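Local coordinates for protein ribonucleoside-diphosphate reductase subunit beta (Clostridium botulinum, PDB 6ZJK) that is the diiron R2 subunit of ribonucleotide reductase, and probably supplies the radical used to reduce ribonucleoside diphosphates to deoxyribonucleotides, at residues Y56-D61 with I249-N254. Numbering follows the deposited sequence.
Sequences YSWASD and IKELKN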
loop_
_atom_site.group_PDB
_atom_site.type_symbol
_atom_site.label_atom_id
_atom_site.label_comp_id
_atom_site.label_asym_id
_atom_site.label_seq_id
_atom_site.Cartn_x
_atom_site.Cartn_y
_atom_site.Cartn_z
ATOM N N TYR A 56 16.391 12.326 0.270
ATOM C CA TYR A 56 16.369 12.030 -1.169
ATOM C C TYR A 56 15.363 12.959 -1.838
ATOM O O TYR A 56 14.163 12.671 -1.911
ATOM C CB TYR A 56 16.063 10.552 -1.417
ATOM C CG TYR A 56 17.055 9.668 -0.701
ATOM C CD1 TYR A 56 18.388 9.671 -1.071
ATOM C CD2 TYR A 56 16.674 8.899 0.392
ATOM C CE1 TYR A 56 19.313 8.908 -0.410
ATOM C CE2 TYR A 56 17.597 8.135 1.074
ATOM C CZ TYR A 56 18.919 8.149 0.670
ATOM O OH TYR A 56 19.858 7.389 1.336
ATOM N N SER A 57 15.893 14.044 -2.387
ATOM C CA SER A 57 15.016 15.076 -2.932
ATOM C C SER A 57 14.195 14.555 -4.115
ATOM O O SER A 57 13.028 14.932 -4.287
ATOM C CB SER A 57 15.879 16.283 -3.327
ATOM O OG SER A 57 15.181 17.508 -3.219
ATOM N N TRP A 58 14.692 13.568 -4.870
ATOM C CA TRP A 58 13.916 13.033 -5.982
ATOM C C TRP A 58 12.620 12.369 -5.530
ATOM O O TRP A 58 11.711 12.211 -6.349
ATOM C CB TRP A 58 14.768 12.057 -6.802
ATOM C CG TRP A 58 15.512 11.030 -6.003
ATOM C CD1 TRP A 58 16.848 11.069 -5.623
ATOM C CD2 TRP A 58 14.989 9.797 -5.506
ATOM N NE1 TRP A 58 17.158 9.932 -4.907
ATOM C CE2 TRP A 58 16.037 9.139 -4.822
ATOM C CE3 TRP A 58 13.733 9.177 -5.578
ATOM C CZ2 TRP A 58 15.856 7.893 -4.219
ATOM C CZ3 TRP A 58 13.559 7.948 -4.968
ATOM C CH2 TRP A 58 14.602 7.316 -4.308
ATOM N N ALA A 59 12.521 11.976 -4.280
ATOM C CA ALA A 59 11.319 11.373 -3.743
ATOM C C ALA A 59 10.088 12.246 -3.881
ATOM O O ALA A 59 9.045 11.784 -4.181
ATOM C CB ALA A 59 11.526 10.993 -2.325
ATOM N N SER A 60 10.233 13.526 -3.708
ATOM C CA SER A 60 9.134 14.433 -3.808
ATOM C C SER A 60 8.430 14.423 -5.106
ATOM O O SER A 60 7.253 14.355 -5.130
ATOM C CB SER A 60 9.570 15.858 -3.501
ATOM O OG SER A 60 10.218 15.913 -2.289
ATOM N N ASP A 61 9.149 14.550 -6.199
ATOM C CA ASP A 61 8.501 14.532 -7.480
ATOM C C ASP A 61 7.884 13.183 -7.830
ATOM O O ASP A 61 6.917 13.153 -8.449
ATOM C CB ASP A 61 9.425 14.993 -8.574
ATOM C CG ASP A 61 9.975 16.345 -8.305
ATOM O OD1 ASP A 61 9.237 17.282 -8.522
ATOM O OD2 ASP A 61 11.121 16.462 -7.832
ATOM N N ILE A 249 18.695 1.642 -6.197
ATOM C CA ILE A 249 19.943 0.952 -6.406
ATOM C C ILE A 249 21.140 1.916 -6.420
ATOM O O ILE A 249 22.166 1.632 -5.862
ATOM C CB ILE A 249 19.930 0.153 -7.704
ATOM C CG1 ILE A 249 19.112 -1.110 -7.546
ATOM C CG2 ILE A 249 21.322 -0.263 -8.078
ATOM C CD1 ILE A 249 18.627 -1.661 -8.855
ATOM N N LYS A 250 20.960 3.069 -7.028
ATOM C CA LYS A 250 22.026 4.060 -7.114
ATOM C C LYS A 250 22.448 4.544 -5.722
ATOM O O LYS A 250 23.642 4.743 -5.461
ATOM C CB LYS A 250 21.550 5.244 -7.968
ATOM C CG LYS A 250 22.520 6.431 -8.036
ATOM C CD LYS A 250 22.058 7.490 -9.054
ATOM C CE LYS A 250 22.914 8.790 -8.965
ATOM N NZ LYS A 250 22.181 10.149 -9.031
ATOM N N GLU A 251 21.470 4.781 -4.845
ATOM C CA GLU A 251 21.801 5.239 -3.497
ATOM C C GLU A 251 22.411 4.115 -2.665
ATOM O O GLU A 251 23.360 4.346 -1.909
ATOM C CB GLU A 251 20.569 5.815 -2.795
ATOM C CG GLU A 251 19.822 6.954 -3.512
ATOM C CD GLU A 251 20.649 8.226 -3.721
ATOM O OE1 GLU A 251 21.803 8.300 -3.242
ATOM O OE2 GLU A 251 20.134 9.162 -4.377
ATOM N N LEU A 252 21.919 2.882 -2.823
ATOM C CA LEU A 252 22.494 1.761 -2.081
ATOM C C LEU A 252 23.959 1.547 -2.433
ATOM O O LEU A 252 24.761 1.189 -1.562
ATOM C CB LEU A 252 21.712 0.476 -2.346
ATOM C CG LEU A 252 20.354 0.339 -1.647
ATOM C CD1 LEU A 252 19.597 -0.886 -2.176
ATOM C CD2 LEU A 252 20.527 0.259 -0.137
ATOM N N LYS A 253 24.315 1.703 -3.717
ATOM C CA LYS A 253 25.689 1.610 -4.196
ATOM C C LYS A 253 26.573 2.663 -3.535
ATOM O O LYS A 253 27.719 2.378 -3.175
ATOM C CB LYS A 253 25.759 1.767 -5.714
ATOM C CG LYS A 253 27.180 1.564 -6.229
ATOM C CD LYS A 253 27.264 1.285 -7.725
ATOM C CE LYS A 253 28.604 1.794 -8.282
ATOM N NZ LYS A 253 29.717 0.828 -8.078
ATOM N N ASN A 254 26.061 3.893 -3.518
ATOM C CA ASN A 254 26.856 5.003 -2.994
ATOM C C ASN A 254 27.127 4.855 -1.497
ATOM O O ASN A 254 28.236 5.154 -1.036
ATOM C CB ASN A 254 26.155 6.332 -3.274
ATOM C CG ASN A 254 26.933 7.520 -2.724
ATOM O OD1 ASN A 254 26.393 8.369 -2.011
ATOM N ND2 ASN A 254 28.211 7.575 -3.049
#
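Tyr-56 and Glu-251 bring the two backbones to 9.0 Å between their CA atoms, too far for main chains to meet, so side chains from the loop leading into helix 58-68 and from its first turn, and from the last turns of helix 225-255, bridge the gap. Glu-251 reaches out from its helix with a bend at chi2 (-62°), which lays its carboxylate against two aromatic residues at once. Glu-251 OE2 accepts the indole N-H of Trp-58 in a fairly straight hydrogen bond, 3.1 Å from its NE1. The acceptor sits at the ring edge and is used on its anti side; the two planes are nearly parallel, 8° apart. Tyr-56 meets the same glutamate obliquely, with CE1 3.6 Å from Glu-251 CD and 3.7 Å from Glu-251 CG. CB of Tyr-56 lies over one face of the indole, near its rim, while Leu-244 and Asn-247 of helix 225-255 also touch the tryptophan. Met-40, from a loop, packs on both Tyr-56 and Glu-251. The contact thus ties an N-terminal helix of the R2 fold to the end of the helix that carries the iron ligands Glu-238 and His-241. The indole N-H is a neutral donor: it helps to hold the turn of the carboxylate, whose negative charge it would probably not cancel.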